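Local coordinates for protein methyltransferase type 12 (Clostridium thermocellum, PDB 3JWG) that probably transfers a methyl group from S-adenosyl-L-methionine to the 2'-hydroxyl of the 3'-terminal nucleotide of small RNAs, this chain being its methyltransferase domain, at residues 14-19 with 189-194; 23-28 with 45-50; 41-46 with 107-112; 71-76 with 84-89; 92-97 with 120-125. All coordinates share one frame; numbering follows the deposited sequence.

Contact 1 of 5, residues 14-19 with 189-194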
# COMPACT_ATOMS: atom_id res chain seq x y z
N ASN A 14 1.48 10.97 8.78
CA ASN A 14 1.53 9.77 7.97
C ASN A 14 1.83 8.59 8.87
O ASN A 14 1.45 7.46 8.57
CB ASN A 14 2.62 9.91 6.90
CG ASN A 14 2.43 11.14 6.04
OD1 ASN A 14 1.45 11.25 5.30
ND2 ASN A 14 3.37 12.08 6.13
N GLN A 15 2.53 8.86 9.96
CA GLN A 15 2.89 7.83 10.92
C GLN A 15 1.63 7.16 11.47
O GLN A 15 1.63 5.97 11.77
CB GLN A 15 3.71 8.43 12.06
CG GLN A 15 4.00 7.48 13.22
CD GLN A 15 4.63 6.17 12.76
OE1 GLN A 15 5.69 6.16 12.13
NE2 GLN A 15 3.97 5.06 13.08
N GLN A 16 0.56 7.94 11.61
CA GLN A 16 -0.70 7.41 12.11
C GLN A 16 -1.34 6.56 11.02
O GLN A 16 -1.92 5.51 11.30
CB GLN A 16 -1.64 8.55 12.51
CG GLN A 16 -2.79 8.16 13.44
CD GLN A 16 -3.88 7.34 12.76
OE1 GLN A 16 -4.45 7.76 11.76
NE2 GLN A 16 -4.17 6.17 13.32
N ARG A 17 -1.23 7.03 9.78
CA ARG A 17 -1.80 6.31 8.64
C ARG A 17 -1.13 4.95 8.48
O ARG A 17 -1.80 3.93 8.30
CB ARG A 17 -1.60 7.11 7.35
CG ARG A 17 -2.06 6.37 6.10
CD ARG A 17 -1.51 7.01 4.83
NE ARG A 17 -0.04 7.02 4.83
CZ ARG A 17 0.70 7.50 3.84
NH1 ARG A 17 0.13 8.00 2.75
NH2 ARG A 17 2.03 7.47 3.93
N LEU A 18 0.20 4.95 8.53
CA LEU A 18 0.96 3.72 8.40
C LEU A 18 0.67 2.81 9.58
O LEU A 18 0.60 1.59 9.43
CB LEU A 18 2.45 4.02 8.31
CG LEU A 18 2.85 4.94 7.16
CD1 LEU A 18 4.36 5.11 7.13
CD2 LEU A 18 2.35 4.36 5.84
N GLY A 19 0.52 3.41 10.76
CA GLY A 19 0.24 2.63 11.95
C GLY A 19 -1.07 1.88 11.79
O GLY A 19 -1.20 0.74 12.26
N LEU A 189 -12.47 2.00 5.06
CA LEU A 189 -12.12 2.66 6.30
C LEU A 189 -11.82 4.13 6.02
O LEU A 189 -11.48 4.51 4.89
CB LEU A 189 -10.88 2.01 6.94
CG LEU A 189 -11.00 0.57 7.45
CD1 LEU A 189 -11.22 -0.38 6.29
CD2 LEU A 189 -9.74 0.20 8.20
N GLN A 190 -11.97 4.95 7.05
CA GLN A 190 -11.71 6.37 6.95
C GLN A 190 -10.54 6.66 7.89
O GLN A 190 -10.69 6.62 9.11
CB GLN A 190 -12.94 7.17 7.39
CG GLN A 190 -14.14 7.01 6.46
CD GLN A 190 -15.41 7.63 7.03
OE1 GLN A 190 -16.01 7.10 7.97
NE2 GLN A 190 -15.82 8.76 6.47
N ILE A 191 -9.37 6.92 7.31
CA ILE A 191 -8.19 7.20 8.11
C ILE A 191 -8.07 8.70 8.35
O ILE A 191 -8.18 9.50 7.42
CB ILE A 191 -6.89 6.69 7.42
CG1 ILE A 191 -6.80 5.17 7.53
CG2 ILE A 191 -5.66 7.31 8.09
CD1 ILE A 191 -7.99 4.43 6.97
N GLY A 192 -7.84 9.06 9.61
CA GLY A 192 -7.72 10.46 9.96
C GLY A 192 -9.06 11.00 10.42
O GLY A 192 -10.09 10.35 10.28
N GLU A 193 -9.04 12.21 10.99
CA GLU A 193 -10.26 12.83 11.48
C GLU A 193 -11.17 13.24 10.32
O GLU A 193 -10.70 13.75 9.30
CB GLU A 193 -9.90 14.05 12.33
CG GLU A 193 -8.82 14.93 11.74
CD GLU A 193 -8.27 15.94 12.73
OE1 GLU A 193 -9.05 16.81 13.19
OE2 GLU A 193 -7.07 15.86 13.06
N ILE A 194 -12.47 12.99 10.49
CA ILE A 194 -13.46 13.32 9.46
C ILE A 194 -13.84 14.79 9.50
O ILE A 194 -14.16 15.33 10.57
CB ILE A 194 -14.73 12.47 9.64
CG1 ILE A 194 -14.36 10.98 9.64
CG2 ILE A 194 -15.71 12.77 8.51
CD1 ILE A 194 -15.54 10.05 9.83
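The backbones of residues 14-19 and 189-194 come closest at Arg17 and Ile191, with 6.5 Å between Arg17 CA and Ile191 CA. The first segment is a turn and a half of helix 13-27, tied within itself by the usual bonds from Leu18 N to Asn14 O and from Gly19 N to Gln15 O. The second is the last part of strand 184-191, which gives way to loop at Gly192, where phi is positive (94°).

One methyl carries nearly all of the meeting. With chi1 at -74°, Ile191 has CG2 anti to its own backbone N and aimed at the helix, where it rests on the backbone at Arg17 CA, 4.0 Å away, and alongside Arg17 CB. Strand 184-191 is an outermost strand of the mixed seven-stranded sheet of a Rossmann-like methyltransferase, paired antiparallel with strand 202-209, and Ile191 is bonded there through its backbone to Thr202. The contact thus lays the N-terminal helix against the end of an edge strand.

Gln16 comes to the same methyl from the exposed side. Its chain bends at chi2, and the amide oxygen OE1 ends 3.9 Å from Ile191 CG2; Gly192 N stands 4.2 Å from that OE1, which is not a bond. Arg17 uses only its root here, for its far end leads off to a salt bridge between NH1 and Glu110 OE2. Asn14 OD1 lies over the centre of one face of the Arg17 guanidinium, 4.0 Å above its plane.

Contact 2 of 5, residues 23-28 with 45-50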
# COMPACT_ATOMS: atom_id res chain seq x y z
N ALA A 23 -1.76 -2.19 12.00
CA ALA A 23 -2.78 -2.76 12.88
C ALA A 23 -3.72 -3.67 12.10
O ALA A 23 -4.11 -4.73 12.59
CB ALA A 23 -3.57 -1.65 13.57
N VAL A 24 -4.10 -3.27 10.89
CA VAL A 24 -4.99 -4.11 10.10
C VAL A 24 -4.29 -5.44 9.80
O VAL A 24 -4.89 -6.51 9.95
CB VAL A 24 -5.39 -3.41 8.77
CG1 VAL A 24 -6.17 -4.38 7.89
CG2 VAL A 24 -6.25 -2.19 9.07
N LEU A 25 -3.03 -5.36 9.38
CA LEU A 25 -2.25 -6.56 9.07
C LEU A 25 -2.21 -7.49 10.29
O LEU A 25 -2.45 -8.70 10.18
CB LEU A 25 -0.83 -6.16 8.67
CG LEU A 25 -0.75 -5.39 7.35
CD1 LEU A 25 0.63 -4.80 7.16
CD2 LEU A 25 -1.10 -6.34 6.21
N LYS A 26 -1.88 -6.93 11.44
CA LYS A 26 -1.83 -7.71 12.67
C LYS A 26 -3.20 -8.30 12.98
O LYS A 26 -3.31 -9.46 13.40
CB LYS A 26 -1.36 -6.83 13.83
CG LYS A 26 -1.14 -7.57 15.15
CD LYS A 26 0.01 -8.57 15.07
CE LYS A 26 0.29 -9.21 16.43
NZ LYS A 26 0.68 -8.17 17.44
N SER A 27 -4.26 -7.51 12.77
CA SER A 27 -5.61 -7.97 13.06
C SER A 27 -6.00 -9.20 12.24
O SER A 27 -6.82 -10.01 12.68
CB SER A 27 -6.64 -6.85 12.83
OG SER A 27 -6.97 -6.68 11.46
N VAL A 28 -5.41 -9.35 11.05
CA VAL A 28 -5.73 -10.51 10.22
C VAL A 28 -4.65 -11.59 10.33
O VAL A 28 -4.68 -12.59 9.62
CB VAL A 28 -5.92 -10.12 8.73
CG1 VAL A 28 -7.06 -9.11 8.60
CG2 VAL A 28 -4.63 -9.54 8.15
N SER A 45 9.78 0.09 8.00
CA SER A 45 10.34 0.40 9.31
C SER A 45 9.40 -0.01 10.43
O SER A 45 9.82 -0.63 11.41
CB SER A 45 10.63 1.90 9.45
OG SER A 45 11.52 2.35 8.45
N LEU A 46 8.12 0.35 10.29
CA LEU A 46 7.12 0.03 11.30
C LEU A 46 6.88 -1.47 11.43
O LEU A 46 6.65 -1.97 12.53
CB LEU A 46 5.79 0.73 10.99
CG LEU A 46 5.71 2.25 11.08
CD1 LEU A 46 4.27 2.67 10.82
CD2 LEU A 46 6.15 2.74 12.46
N LEU A 47 6.91 -2.17 10.31
CA LEU A 47 6.70 -3.61 10.31
C LEU A 47 7.81 -4.33 11.07
O LEU A 47 7.56 -5.28 11.82
CB LEU A 47 6.62 -4.12 8.87
CG LEU A 47 5.35 -3.71 8.11
CD1 LEU A 47 5.42 -4.16 6.66
CD2 LEU A 47 4.13 -4.33 8.81
N LEU A 48 9.05 -3.86 10.89
CA LEU A 48 10.20 -4.45 11.56
C LEU A 48 10.14 -4.31 13.08
O LEU A 48 10.75 -5.09 13.81
CB LEU A 48 11.50 -3.82 11.04
CG LEU A 48 11.98 -4.27 9.65
CD1 LEU A 48 13.13 -3.38 9.19
CD2 LEU A 48 12.44 -5.73 9.73
N LYS A 49 9.40 -3.32 13.56
CA LYS A 49 9.29 -3.11 15.00
C LYS A 49 8.33 -4.09 15.65
O LYS A 49 8.25 -4.17 16.88
CB LYS A 49 8.85 -1.67 15.28
CG LYS A 49 9.78 -0.62 14.68
CD LYS A 49 9.37 0.78 15.07
CE LYS A 49 10.17 1.83 14.31
NZ LYS A 49 11.63 1.67 14.51
N ASP A 50 7.60 -4.85 14.84
CA ASP A 50 6.66 -5.84 15.36
C ASP A 50 7.16 -7.24 14.98
O ASP A 50 7.10 -7.64 13.82
CB ASP A 50 5.26 -5.60 14.77
CG ASP A 50 4.18 -6.38 15.50
OD1 ASP A 50 4.34 -7.60 15.68
OD2 ASP A 50 3.16 -5.76 15.88
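Two kinds of interaction divide this contact: Leu25 and Leu47 supply the apolar half, Lys26 and Asp50 the ionic half, and the two barely overlap. The backbones stand well apart, with 9.5 Å between Leu25 CA and Leu47 CA, so only side chains can bridge the interval.

In the apolar pair the two leucines are roughly perpendicular and meet methyl to methyl, Leu25 CD1 against Leu47 CD2 at 3.9 Å. Leu25 starts out toward the partner helix. Leu47 leaves its own helix at a slant to the interval, and its CD2 branch makes the approach. Both residues are buried.

The ionic pair is looser. Lys26 is bent at chi2 and chi4, which brings NZ to 3.8 Å from Asp50 OD2, a long salt bridge, while OD1 of Asp50 lies at 4.1 Å from the same NZ. The carboxylate has a stronger partner in Ser52, whose OG is hydrogen-bonded to Asp50 OD1, so the lysine adds charge attraction on the exposed Lys26 side and probably does little to fix the group.

Within its own helix Ser27 OG donates to Val24 O, 2.6 Å away, near the end of helix 13-27, where Val28 leaves the helical conformation.

Around the pair, Phe53 packs on both Leu25 and Leu47. Helices 13-27 and 42-48 lie on the same face of the sheet, and Leu25 rests there on Ala105 and Thr107 of strand 105-109 and on Ile137 of strand 135-141.

Contact 3 of 5, residues 41-46 with 107-112. With MG (magnesium ion), chain B.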
# COMPACT_ATOMS: atom_id res chain seq x y z
N GLY A 41 10.52 3.16 2.29
CA GLY A 41 10.36 2.13 3.30
C GLY A 41 9.78 2.55 4.64
O GLY A 41 10.07 1.91 5.65
N ASN A 42 8.97 3.60 4.66
CA ASN A 42 8.39 4.05 5.91
C ASN A 42 7.54 2.98 6.58
O ASN A 42 7.56 2.84 7.80
CB ASN A 42 7.59 5.33 5.70
CG ASN A 42 8.46 6.51 5.35
OD1 ASN A 42 9.54 6.68 5.92
ND2 ASN A 42 8.01 7.34 4.41
N LEU A 43 6.79 2.23 5.77
CA LEU A 43 5.96 1.16 6.30
C LEU A 43 6.85 -0.00 6.75
O LEU A 43 6.62 -0.63 7.79
CB LEU A 43 4.98 0.66 5.24
CG LEU A 43 4.08 -0.49 5.71
CD1 LEU A 43 3.18 -0.00 6.84
CD2 LEU A 43 3.25 -1.02 4.55
N LEU A 44 7.89 -0.27 5.96
CA LEU A 44 8.83 -1.34 6.27
C LEU A 44 9.41 -1.15 7.67
O LEU A 44 9.50 -2.10 8.44
CB LEU A 44 9.97 -1.35 5.24
CG LEU A 44 9.79 -2.09 3.91
CD1 LEU A 44 8.36 -2.01 3.42
CD2 LEU A 44 10.74 -1.51 2.89
N SER A 45 9.78 0.09 8.00
CA SER A 45 10.34 0.40 9.31
C SER A 45 9.40 -0.01 10.43
O SER A 45 9.82 -0.63 11.41
CB SER A 45 10.63 1.90 9.45
OG SER A 45 11.52 2.35 8.45
N LEU A 46 8.12 0.35 10.29
CA LEU A 46 7.12 0.03 11.30
C LEU A 46 6.88 -1.47 11.43
O LEU A 46 6.65 -1.97 12.53
CB LEU A 46 5.79 0.73 10.99
CG LEU A 46 5.71 2.25 11.08
CD1 LEU A 46 4.27 2.67 10.82
CD2 LEU A 46 6.15 2.74 12.46
N THR A 107 0.31 -4.65 0.62
CA THR A 107 -0.09 -3.29 0.95
C THR A 107 0.24 -2.41 -0.26
O THR A 107 1.26 -2.60 -0.93
CB THR A 107 0.64 -2.77 2.21
OG1 THR A 107 2.06 -2.89 2.03
CG2 THR A 107 0.23 -3.58 3.45
N VAL A 108 -0.65 -1.46 -0.53
CA VAL A 108 -0.53 -0.55 -1.66
C VAL A 108 -0.83 0.85 -1.16
O VAL A 108 -1.99 1.24 -1.03
CB VAL A 108 -1.56 -0.94 -2.75
CG1 VAL A 108 -1.41 -0.06 -3.97
CG2 VAL A 108 -1.39 -2.42 -3.11
N ILE A 109 0.22 1.61 -0.86
CA ILE A 109 0.07 2.96 -0.33
C ILE A 109 0.67 3.99 -1.28
O ILE A 109 1.82 3.87 -1.69
CB ILE A 109 0.75 3.06 1.05
CG1 ILE A 109 0.25 1.93 1.95
CG2 ILE A 109 0.47 4.43 1.68
CD1 ILE A 109 0.98 1.82 3.27
N GLU A 110 -0.11 5.01 -1.61
CA GLU A 110 0.34 6.07 -2.51
C GLU A 110 0.86 5.52 -3.84
O GLU A 110 1.96 5.85 -4.29
CB GLU A 110 1.41 6.92 -1.82
CG GLU A 110 0.93 7.47 -0.48
CD GLU A 110 1.93 8.41 0.17
OE1 GLU A 110 3.12 8.04 0.27
OE2 GLU A 110 1.51 9.51 0.59
N VAL A 111 0.04 4.67 -4.46
CA VAL A 111 0.40 4.06 -5.73
C VAL A 111 -0.64 4.28 -6.82
O VAL A 111 -0.35 4.89 -7.84
CB VAL A 111 0.61 2.52 -5.60
CG1 VAL A 111 0.80 1.91 -6.98
CG2 VAL A 111 1.82 2.21 -4.73
N ILE A 112 -1.86 3.78 -6.58
CA ILE A 112 -2.90 3.84 -7.61
C ILE A 112 -3.27 5.21 -8.14
O ILE A 112 -3.61 5.33 -9.32
CB ILE A 112 -4.22 3.11 -7.17
CG1 ILE A 112 -4.87 3.82 -5.99
CG2 ILE A 112 -3.92 1.66 -6.83
CD1 ILE A 112 -6.23 3.26 -5.63
MG MG B . 3.75 2.90 -0.82
O HOH W 1 2.81 0.70 -1.12
O HOH W 2 4.49 2.09 1.48
O HOH W 3 4.85 4.97 0.17
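Leu43 meets Thr107 and Ile109 through one methyl. Its CB leaves helix 42-48 toward strand 105-109, and chi1 of 179°, which sets CG anti to the backbone N, carries CG on toward the strand. CD2 is the branch that makes the contacts. It comes tip to tip with Thr107, 3.4 Å from OG1, and also lies near CB and CG2 of that threonine. Ile109 runs roughly perpendicular to the leucine, its CD1 3.9 Å from the same Leu43 CD2. CD1 of Leu43 is looser, 4.6 Å from Ile109 CD1.

The helix begins right after Gly41, its N-cap residue. Asp35 to Gly41 match the glycine-rich first motif of Rossmann-like methyltransferases, which runs from the end of the first strand into the loop before the helix. Thr107 OG1 is hydrogen-bonded to Asp35 OD1 of that motif, which satisfies a buried hydroxyl beside the leucine methyl.

At its end the strand turns to metal binding. Ile109 O coordinates the magnesium ion at 2.3 Å, Gly37 O is the other protein ligand, and three waters complete the ligands found. The water bound at 2.4 Å from the magnesium ion also accepts a hydrogen bond from Ile109 N, so this residue grips the site both directly and through water.

Contact 4 of 5, residues 71-76 with 84-89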
# COMPACT_ATOMS: atom_id res chain seq x y z
N ASP A 71 19.20 2.71 2.65
CA ASP A 71 20.04 3.60 3.44
C ASP A 71 19.26 4.10 4.65
O ASP A 71 19.79 4.16 5.76
CB ASP A 71 20.50 4.79 2.59
CG ASP A 71 21.41 5.73 3.36
OD1 ASP A 71 22.36 5.24 4.01
OD2 ASP A 71 21.18 6.96 3.31
N ARG A 72 17.99 4.44 4.43
CA ARG A 72 17.14 4.93 5.51
C ARG A 72 16.85 3.82 6.52
O ARG A 72 16.73 4.08 7.72
CB ARG A 72 15.83 5.47 4.94
CG ARG A 72 14.82 5.81 6.00
CD ARG A 72 13.53 6.35 5.42
NE ARG A 72 12.52 6.48 6.46
CZ ARG A 72 12.05 5.46 7.17
NH1 ARG A 72 12.50 4.24 6.94
NH2 ARG A 72 11.14 5.67 8.12
N LEU A 73 16.73 2.59 6.04
CA LEU A 73 16.45 1.46 6.93
C LEU A 73 17.72 0.92 7.59
O LEU A 73 17.64 0.12 8.53
CB LEU A 73 15.75 0.35 6.14
CG LEU A 73 14.36 0.67 5.60
CD1 LEU A 73 13.92 -0.39 4.61
CD2 LEU A 73 13.37 0.76 6.75
N LYS A 74 18.88 1.36 7.12
CA LYS A 74 20.17 0.93 7.67
C LYS A 74 20.22 -0.59 7.75
O LYS A 74 20.73 -1.16 8.71
CB LYS A 74 20.38 1.52 9.06
CG LYS A 74 20.40 3.04 9.11
CD LYS A 74 21.51 3.61 8.23
CE LYS A 74 21.48 5.13 8.23
NZ LYS A 74 22.48 5.71 7.30
N ILE A 75 19.69 -1.25 6.72
CA ILE A 75 19.64 -2.70 6.67
C ILE A 75 20.98 -3.40 6.89
O ILE A 75 21.06 -4.35 7.66
CB ILE A 75 19.05 -3.17 5.33
CG1 ILE A 75 17.68 -2.51 5.10
CG2 ILE A 75 18.88 -4.68 5.34
CD1 ILE A 75 17.01 -2.94 3.82
N ASP A 76 22.03 -2.93 6.22
CA ASP A 76 23.35 -3.55 6.36
C ASP A 76 23.97 -3.40 7.75
O ASP A 76 25.14 -3.73 7.94
CB ASP A 76 24.31 -2.99 5.31
CG ASP A 76 24.58 -1.51 5.48
OD1 ASP A 76 25.01 -1.10 6.58
OD2 ASP A 76 24.36 -0.75 4.52
N LYS A 84 17.37 -11.06 8.05
CA LYS A 84 16.70 -12.18 7.38
C LYS A 84 15.20 -11.99 7.21
O LYS A 84 14.55 -12.72 6.46
CB LYS A 84 16.98 -13.47 8.14
CG LYS A 84 18.45 -13.87 8.15
CD LYS A 84 18.72 -15.08 9.04
CE LYS A 84 20.21 -15.42 9.06
NZ LYS A 84 20.51 -16.61 9.92
N ARG A 85 14.64 -11.01 7.91
CA ARG A 85 13.20 -10.74 7.84
C ARG A 85 12.82 -9.81 6.70
O ARG A 85 11.69 -9.83 6.23
CB ARG A 85 12.71 -10.10 9.14
CG ARG A 85 12.94 -10.90 10.41
CD ARG A 85 12.63 -10.02 11.61
NE ARG A 85 11.24 -9.58 11.61
CZ ARG A 85 10.78 -8.52 12.28
NH1 ARG A 85 11.61 -7.77 13.00
NH2 ARG A 85 9.49 -8.22 12.24
N ILE A 86 13.77 -9.00 6.24
CA ILE A 86 13.47 -8.03 5.19
C ILE A 86 14.16 -8.23 3.85
O ILE A 86 15.33 -8.64 3.77
CB ILE A 86 13.76 -6.60 5.71
CG1 ILE A 86 13.24 -5.56 4.72
CG2 ILE A 86 15.25 -6.43 5.93
CD1 ILE A 86 13.17 -4.17 5.31
N SER A 87 13.42 -7.92 2.79
CA SER A 87 13.90 -8.03 1.42
C SER A 87 13.39 -6.85 0.59
O SER A 87 12.28 -6.36 0.81
CB SER A 87 13.40 -9.34 0.81
OG SER A 87 13.61 -9.35 -0.59
N LEU A 88 14.20 -6.41 -0.36
CA LEU A 88 13.82 -5.29 -1.23
C LEU A 88 14.25 -5.60 -2.65
O LEU A 88 15.32 -6.16 -2.87
CB LEU A 88 14.52 -4.00 -0.79
CG LEU A 88 14.19 -3.37 0.57
CD1 LEU A 88 15.23 -2.31 0.89
CD2 LEU A 88 12.81 -2.77 0.55
N PHE A 89 13.41 -5.26 -3.63
CA PHE A 89 13.76 -5.47 -5.02
C PHE A 89 12.98 -4.56 -5.95
O PHE A 89 11.91 -4.05 -5.58
CB PHE A 89 13.59 -6.95 -5.42
CG PHE A 89 12.17 -7.41 -5.55
CD1 PHE A 89 11.49 -7.28 -6.76
CD2 PHE A 89 11.53 -8.04 -4.49
CE1 PHE A 89 10.19 -7.77 -6.91
CE2 PHE A 89 10.23 -8.54 -4.63
CZ PHE A 89 9.56 -8.40 -5.84
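At an oblique crossing, Ile75 and Leu88 press their ends together, Ile75 CD1 to Leu88 CD1 at 3.5 Å, closer than usual for two methyl carbons. Beside them Ile75 turns its other branch to Ile86, and the two CG2 methyls, Ile75 CG2 and Ile86 CG2, stand 4.1 Å apart. Ile75 therefore straddles the pair of strand residues, one branch to each.

Ile86 and Leu88 can share this work because alternate residues of a strand face the same way; Ser87 between them points away from the helix side. This is part of a beta-alpha-beta crossover of the Rossmann-like sheet, in which strand 55-60 leads through helix 63-73 to the parallel edge strand 86-90, and the contact seals the end of the helix and the short turn after it to that edge.

Leu73 fills the other flank. In Ile86, chi1 (-171°) and an extended chi2 (165°) together carry CD1 out to within 3.9 Å of Leu73 CD1. That same Leu73 CD1 comes more loosely to Leu88 CD1, at 4.4 Å. The leucine also touches Leu44, which carries the apolar layer on to helix 42-48. Between Leu73 and Ile75, Lys74 takes a positive phi of 51°, and its NZ makes a salt bridge to Asp71 OD1, with a weak hydrogen bond.

Contact 5 of 5, residues 92-97 with 120-125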
# COMPACT_ATOMS: atom_id res chain seq x y z
N SER A 92 8.59 -3.21 -12.17
CA SER A 92 7.77 -2.24 -12.87
C SER A 92 6.29 -2.41 -12.50
O SER A 92 5.45 -1.61 -12.90
CB SER A 92 7.94 -2.39 -14.38
OG SER A 92 7.40 -3.63 -14.84
N LEU A 93 5.99 -3.46 -11.74
CA LEU A 93 4.63 -3.75 -11.30
C LEU A 93 3.68 -3.93 -12.48
O LEU A 93 2.53 -3.47 -12.45
CB LEU A 93 4.13 -2.61 -10.40
CG LEU A 93 5.00 -2.30 -9.18
CD1 LEU A 93 4.50 -1.04 -8.48
CD2 LEU A 93 4.98 -3.48 -8.23
N VAL A 94 4.14 -4.62 -13.51
CA VAL A 94 3.33 -4.83 -14.70
C VAL A 94 3.29 -6.30 -15.11
O VAL A 94 2.31 -6.75 -15.70
CB VAL A 94 3.87 -4.00 -15.89
CG1 VAL A 94 3.05 -4.28 -17.15
CG2 VAL A 94 3.82 -2.52 -15.54
N TYR A 95 4.34 -7.04 -14.78
CA TYR A 95 4.41 -8.44 -15.16
C TYR A 95 4.32 -9.42 -14.00
O TYR A 95 4.51 -9.06 -12.84
CB TYR A 95 5.70 -8.69 -15.94
CG TYR A 95 5.84 -7.78 -17.14
CD1 TYR A 95 5.03 -7.94 -18.26
CD2 TYR A 95 6.76 -6.73 -17.13
CE1 TYR A 95 5.12 -7.07 -19.35
CE2 TYR A 95 6.86 -5.86 -18.22
CZ TYR A 95 6.04 -6.04 -19.32
OH TYR A 95 6.13 -5.17 -20.39
N ARG A 96 4.03 -10.68 -14.33
CA ARG A 96 3.92 -11.75 -13.35
C ARG A 96 5.32 -12.08 -12.86
O ARG A 96 6.06 -12.81 -13.51
CB ARG A 96 3.31 -12.99 -14.00
CG ARG A 96 3.24 -14.21 -13.08
CD ARG A 96 2.02 -14.16 -12.17
NE ARG A 96 2.05 -15.18 -11.12
CZ ARG A 96 2.74 -15.07 -9.99
NH1 ARG A 96 3.46 -13.98 -9.74
NH2 ARG A 96 2.70 -16.05 -9.10
N ASP A 97 5.69 -11.54 -11.70
CA ASP A 97 7.00 -11.79 -11.11
C ASP A 97 6.85 -12.83 -10.01
O ASP A 97 6.08 -12.63 -9.06
CB ASP A 97 7.56 -10.47 -10.55
CG ASP A 97 9.01 -10.59 -10.11
OD1 ASP A 97 9.75 -9.60 -10.31
OD2 ASP A 97 9.40 -11.63 -9.56
N LEU A 120 -2.74 1.07 -14.44
CA LEU A 120 -3.64 0.68 -13.34
C LEU A 120 -4.22 -0.70 -13.61
O LEU A 120 -4.25 -1.55 -12.73
CB LEU A 120 -4.77 1.69 -13.19
CG LEU A 120 -5.83 1.36 -12.13
CD1 LEU A 120 -5.17 1.24 -10.76
CD2 LEU A 120 -6.90 2.46 -12.13
N GLN A 121 -4.70 -0.92 -14.84
CA GLN A 121 -5.27 -2.22 -15.18
C GLN A 121 -4.21 -3.32 -15.06
O GLN A 121 -4.48 -4.40 -14.55
CB GLN A 121 -5.86 -2.17 -16.60
CG GLN A 121 -7.15 -1.34 -16.69
CD GLN A 121 -7.74 -1.26 -18.09
OE1 GLN A 121 -8.01 -2.28 -18.72
NE2 GLN A 121 -7.96 -0.04 -18.57
N ALA A 122 -3.00 -3.03 -15.51
CA ALA A 122 -1.91 -4.00 -15.43
C ALA A 122 -1.61 -4.27 -13.95
O ALA A 122 -1.46 -5.42 -13.54
CB ALA A 122 -0.67 -3.46 -16.13
N PHE A 123 -1.53 -3.21 -13.15
CA PHE A 123 -1.25 -3.35 -11.72
C PHE A 123 -2.34 -4.17 -11.01
O PHE A 123 -2.04 -4.94 -10.10
CB PHE A 123 -1.12 -1.98 -11.06
CG PHE A 123 -0.81 -2.04 -9.59
CD1 PHE A 123 0.40 -2.55 -9.13
CD2 PHE A 123 -1.75 -1.60 -8.65
CE1 PHE A 123 0.68 -2.63 -7.76
CE2 PHE A 123 -1.48 -1.67 -7.28
CZ PHE A 123 -0.27 -2.18 -6.83
N GLU A 124 -3.60 -3.98 -11.41
CA GLU A 124 -4.71 -4.72 -10.81
C GLU A 124 -4.50 -6.23 -10.98
O GLU A 124 -4.72 -7.00 -10.05
CB GLU A 124 -6.03 -4.33 -11.48
CG GLU A 124 -6.45 -2.88 -11.28
CD GLU A 124 -7.71 -2.53 -12.06
OE1 GLU A 124 -8.17 -3.36 -12.87
OE2 GLU A 124 -8.24 -1.42 -11.86
N LYS A 125 -4.10 -6.64 -12.19
CA LYS A 125 -3.86 -8.05 -12.46
C LYS A 125 -2.72 -8.53 -11.57
O LYS A 125 -2.83 -9.57 -10.90
CB LYS A 125 -3.47 -8.27 -13.92
CG LYS A 125 -4.59 -8.07 -14.92
CD LYS A 125 -4.11 -8.45 -16.32
CE LYS A 125 -5.19 -8.25 -17.37
NZ LYS A 125 -4.67 -8.60 -18.74
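The tight, buried side of this contact belongs to Leu93 and Phe123. Their side chains run alongside each other in the same direction, with Leu93 CB at 3.9 Å from Phe123 CD1 and an oblique approach to the ring. Farther out, Leu93 CD1 follows the ring to CE1 of Phe123, 4.2 Å away. The backbone joins in: the carbonyl oxygen Leu93 O comes to 3.9 Å from Phe123 CA, against the helix itself. Phe123 CG is anti to its backbone N (chi1 -180°), which swings the ring along the leucine although the CB bond does not aim at it. Leu93 adopts a positive phi (59°) in the loop after strand 86-90, and it also meets Val61 and Phe100, while the ring packs on Val108 of strand 105-109. The Leu93 side chain lies about 5 Å from metal-binding Gly37.

The other side is thinner. Val94 and Ala122 bring the backbones nearest, 5.4 Å from Val94 CA to Ala122 CA, yet only one methyl pair touches, Val94 CG1 with Ala122 CB at 3.9 Å. The ring of Tyr95, next in sequence, takes the same methyl over its centre, CG1 of Val94 lying 4.0 Å above its plane. Around this edge Tyr95 and Lys125 are exposed.

Dispersion and burial of carbon therefore hold the loop to helix 117-131, with shape rather than directed bonds setting the fit.

Helix 13-27 opens contact 1, which closes only at residues 189-194, so the other four nest inside its long loop and the N-terminal helix is joined to the last part of an edge strand. Contact 2 uses the same helix and closes early, on helix 42-48. From that helix contact 3 begins, sharing Ser45 and Leu46 with contact 2, and runs to strand 105-109. Contact 4 is nested within it, fastening helix 63-73 to the opposite edge strand. Contact 5 opens inside the loop of contact 3 but closes beyond it on helix 117-131, so those two cross, and Ile112 packs on Leu120 where they meet.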